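Side-chain contact in aldehyde dehydrogenase family protein (Pseudomonas syringae pv. tomato, PDB 5IUV), which oxidises indole-3-acetaldehyde with NAD(+), probably to indole-3-acetic acid, in auxin synthesis that contributes to virulence: residues Val240-Thr243 with Ile248-Gln251. Sequence-based numbering, arbitrary orientation.
Sequences VVFT and IAKQ. With NAD (nicotinamide-adenine-dinucleotide), chain C.
The phenyl ring of F242 meets the first turn of the following helix obliquely, touching I248 with its outer end and A249 with one flank. CZ lies 3.7 Å from I248 CG2, the two side chains crossing at about a right angle, while CE1 lies 3.7 Å from A249 CB. CB of F242 points toward the helix, and CG anti to the backbone N (chi1 173°) carries the ring out to I248 and A249; the small methyl of A249 lets the helix backbone come close, its CA 7.0 Å from F242 CA.

The far edge of the ring also meets the cofactor. CE2 is 3.2 Å from the ribose oxygen O4B of NAD, near the ring plane, and CZ is 3.6 Å from phosphate oxygen O1A, in the plane, where the weakly positive aromatic hydrogens suit an oxygen. I248 CG2 touches F242 and lies over the adenine face, 3.6 Å from C5A, while CG1 holds CD1 on the same side, 3.5 Å from N7A. A branched aliphatic residue suits this place, one branch serving both phenyl ring and purine face while the other reaches the purine rim. T243 CG2 lies against the nicotinamide ring.

L252 and L266 also pack on F242. The contact opens the beta-alpha-beta unit of strand 239-243, helix 246-258 and strand 263-267, its first strand lying between parallel strands 149-164 and 263-267 of the NAD-binding sheet.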
ATOM      1  N   VAL A 240       9.552  10.000  22.524  1.00  6.61           N
ATOM      2  CA  VAL A 240       8.945   9.435  23.715  1.00  7.28           C
ATOM      3  C   VAL A 240       7.535   8.951  23.364  1.00  7.30           C
ATOM      4  O   VAL A 240       6.766   9.641  22.689  1.00  7.86           O
ATOM      5  CB  VAL A 240       8.921  10.444  24.897  1.00  6.50           C
ATOM      6  CG1 VAL A 240       8.174  11.722  24.532  1.00  9.39           C
ATOM      7  CG2 VAL A 240       8.328   9.803  26.155  1.00  7.67           C
ATOM      8  N   VAL A 241       7.222   7.728  23.772  1.00  7.36           N
ATOM      9  CA  VAL A 241       5.860   7.235  23.633  1.00  7.09           C
ATOM     10  C   VAL A 241       5.309   7.039  25.026  1.00  8.89           C
ATOM     11  O   VAL A 241       6.028   6.628  25.935  1.00  8.27           O
ATOM     12  CB  VAL A 241       5.784   5.938  22.811  1.00  7.49           C
ATOM     13  CG1 VAL A 241       6.233   6.219  21.385  1.00 10.36           C
ATOM     14  CG2 VAL A 241       6.637   4.814  23.435  1.00  6.14           C
ATOM     15  N   PHE A 242       4.030   7.354  25.185  1.00  8.60           N
ATOM     16  CA  PHE A 242       3.418   7.470  26.494  1.00 10.60           C
ATOM     17  C   PHE A 242       2.021   6.893  26.504  1.00 10.95           C
ATOM     18  O   PHE A 242       1.255   7.079  25.564  1.00 12.96           O
ATOM     19  CB  PHE A 242       3.374   8.946  26.911  1.00  9.31           C
ATOM     20  CG  PHE A 242       2.598   9.218  28.181  1.00 10.20           C
ATOM     21  CD1 PHE A 242       1.274   9.631  28.128  1.00  9.50           C
ATOM     22  CD2 PHE A 242       3.205   9.095  29.422  1.00  9.70           C
ATOM     23  CE1 PHE A 242       0.559   9.894  29.290  1.00  9.56           C
ATOM     24  CE2 PHE A 242       2.500   9.354  30.587  1.00  9.70           C
ATOM     25  CZ  PHE A 242       1.175   9.758  30.520  1.00  9.06           C
ATOM     26  N   THR A 243       1.697   6.201  27.586  1.00 10.05           N
ATOM     27  CA  THR A 243       0.326   5.815  27.867  1.00 12.43           C
ATOM     28  C   THR A 243       0.029   6.167  29.324  1.00 13.38           C
ATOM     29  O   THR A 243       0.747   5.752  30.233  1.00 11.62           O
ATOM     30  CB  THR A 243       0.087   4.319  27.607  1.00 13.81           C
ATOM     31  OG1 THR A 243       0.209   4.052  26.207  1.00 16.50           O
ATOM     32  CG2 THR A 243      -1.288   3.931  28.041  1.00 14.65           C
ATOM     33  N   ILE A 248      -0.717  14.331  32.300  1.00 11.15           N
ATOM     34  CA  ILE A 248       0.711  14.071  32.140  1.00 11.51           C
ATOM     35  C   ILE A 248       1.092  14.049  30.660  1.00 10.48           C
ATOM     36  O   ILE A 248       2.173  14.494  30.283  1.00  9.59           O
ATOM     37  CB  ILE A 248       1.127  12.739  32.801  1.00 10.99           C
ATOM     38  CG1 ILE A 248       0.854  12.787  34.306  1.00 14.74           C
ATOM     39  CG2 ILE A 248       2.606  12.447  32.548  1.00  9.37           C
ATOM     40  CD1 ILE A 248       1.602  13.896  35.020  1.00 14.52           C
ATOM     41  N   ALA A 249       0.195  13.539  29.826  1.00  9.35           N
ATOM     42  CA  ALA A 249       0.427  13.520  28.386  1.00 11.35           C
ATOM     43  C   ALA A 249       0.723  14.922  27.855  1.00  9.86           C
ATOM     44  O   ALA A 249       1.675  15.111  27.101  1.00 10.02           O
ATOM     45  CB  ALA A 249      -0.774  12.907  27.656  1.00  9.20           C
ATOM     46  N   LYS A 250      -0.077  15.903  28.268  1.00  9.39           N
ATOM     47  CA  LYS A 250       0.154  17.294  27.889  1.00 11.88           C
ATOM     48  C   LYS A 250       1.514  17.811  28.354  1.00 12.06           C
ATOM     49  O   LYS A 250       2.183  18.541  27.627  1.00 10.87           O
ATOM     50  CB  LYS A 250      -0.959  18.197  28.442  1.00 10.80           C
ATOM     51  CG  LYS A 250      -2.288  18.096  27.715  1.00 13.44           C
ATOM     52  CD  LYS A 250      -3.350  18.836  28.503  1.00 16.68           C
ATOM     53  CE  LYS A 250      -4.649  18.887  27.750  1.00 21.57           C
ATOM     54  NZ  LYS A 250      -5.719  19.554  28.549  1.00 23.56           N
ATOM     55  N   GLN A 251       1.914  17.433  29.564  1.00 11.58           N
ATOM     56  CA  GLN A 251       3.184  17.870  30.119  1.00 12.35           C
ATOM     57  C   GLN A 251       4.362  17.345  29.301  1.00  9.39           C
ATOM     58  O   GLN A 251       5.407  17.981  29.244  1.00  9.52           O
ATOM     59  CB  GLN A 251       3.305  17.413  31.576  1.00 16.66           C
ATOM     60  CG  GLN A 251       4.527  17.972  32.320  1.00 23.41           C
ATOM     61  CD  GLN A 251       4.572  19.496  32.436  1.00 29.29           C
ATOM     62  OE1 GLN A 251       5.538  20.129  32.008  1.00 31.77           O
ATOM     63  NE2 GLN A 251       3.555  20.080  33.055  1.00 30.91           N
TER
HETATM   64  PA  NAD C 700      -0.224   8.797  34.787  1.00 19.45           P
HETATM   65  O1A NAD C 700      -0.463   9.850  33.774  1.00 13.32           O
HETATM   66  O2A NAD C 700      -0.305   9.284  36.219  1.00 21.98           O
HETATM   67  O5B NAD C 700       1.182   8.120  34.548  1.00 15.41           O
HETATM   68  C5B NAD C 700       1.507   7.221  33.467  1.00 16.22           C
HETATM   69  C4B NAD C 700       3.001   7.019  33.493  1.00 15.78           C
HETATM   70  O4B NAD C 700       3.650   8.306  33.399  1.00 15.93           O
HETATM   71  C3B NAD C 700       3.602   6.333  34.723  1.00 31.86           C
HETATM   72  O3B NAD C 700       4.694   5.498  34.355  1.00 37.62           O
HETATM   73  C2B NAD C 700       4.083   7.514  35.570  1.00 27.63           C
HETATM   74  O2B NAD C 700       5.134   7.151  36.460  1.00 15.53           O
HETATM   75  C1B NAD C 700       4.545   8.474  34.478  1.00 17.08           C
HETATM   76  N9A NAD C 700       4.590   9.892  34.825  1.00 13.18           N
HETATM   77  C8A NAD C 700       3.869  10.544  35.791  1.00  9.88           C
HETATM   78  N7A NAD C 700       4.191  11.807  35.940  1.00 10.67           N
HETATM   79  C5A NAD C 700       5.181  12.008  34.983  1.00  9.73           C
HETATM   80  C6A NAD C 700       5.902  13.155  34.592  1.00  9.98           C
HETATM   81  N6A NAD C 700       5.789  14.347  35.187  1.00 11.79           N
HETATM   82  N1A NAD C 700       6.775  13.024  33.565  1.00 10.90           N
HETATM   83  C2A NAD C 700       6.925  11.825  32.993  1.00 10.88           C
HETATM   84  N3A NAD C 700       6.313  10.673  33.285  1.00  9.95           N
HETATM   85  C4A NAD C 700       5.435  10.835  34.292  1.00 11.33           C
HETATM   86  O3  NAD C 700      -1.306   7.627  34.592  1.00 29.48           O
HETATM   87  PN  NAD C 700      -1.628   6.266  35.380  1.00 38.13           P
HETATM   88  O1N NAD C 700      -2.345   6.656  36.617  1.00 39.42           O
HETATM   89  O2N NAD C 700      -0.385   5.468  35.490  1.00 34.22           O
HETATM   90  O5D NAD C 700      -2.578   5.488  34.358  1.00 41.32           O
HETATM   91  C5D NAD C 700      -3.991   5.768  34.252  1.00 37.67           C
HETATM   92  C4D NAD C 700      -4.217   6.574  32.997  1.00 36.96           C
HETATM   93  O4D NAD C 700      -3.757   5.819  31.852  1.00 44.24           O
HETATM   94  C3D NAD C 700      -5.674   6.900  32.692  1.00 39.08           C
HETATM   95  O3D NAD C 700      -5.798   8.271  32.327  1.00 37.72           O
HETATM   96  C2D NAD C 700      -5.976   5.955  31.524  1.00 42.46           C
HETATM   97  O2D NAD C 700      -6.988   6.380  30.616  1.00 44.84           O
HETATM   98  C1D NAD C 700      -4.624   5.919  30.775  1.00 43.68           C
HETATM   99  N1N NAD C 700      -4.525   4.671  29.906  1.00 42.41           N
HETATM  100  C2N NAD C 700      -4.543   4.907  28.510  1.00 41.71           C
HETATM  101  C3N NAD C 700      -4.398   3.843  27.632  1.00 40.59           C
HETATM  102  C7N NAD C 700      -4.480   4.012  26.136  1.00 36.70           C
HETATM  103  O7N NAD C 700      -4.871   5.096  25.655  1.00 38.19           O
HETATM  104  N7N NAD C 700      -4.240   2.961  25.391  1.00 29.96           N
HETATM  105  C4N NAD C 700      -4.258   2.556  28.155  1.00 41.24           C
HETATM  106  C5N NAD C 700      -4.276   2.345  29.530  1.00 42.19           C
HETATM  107  C6N NAD C 700      -4.406   3.421  30.392  1.00 42.32           C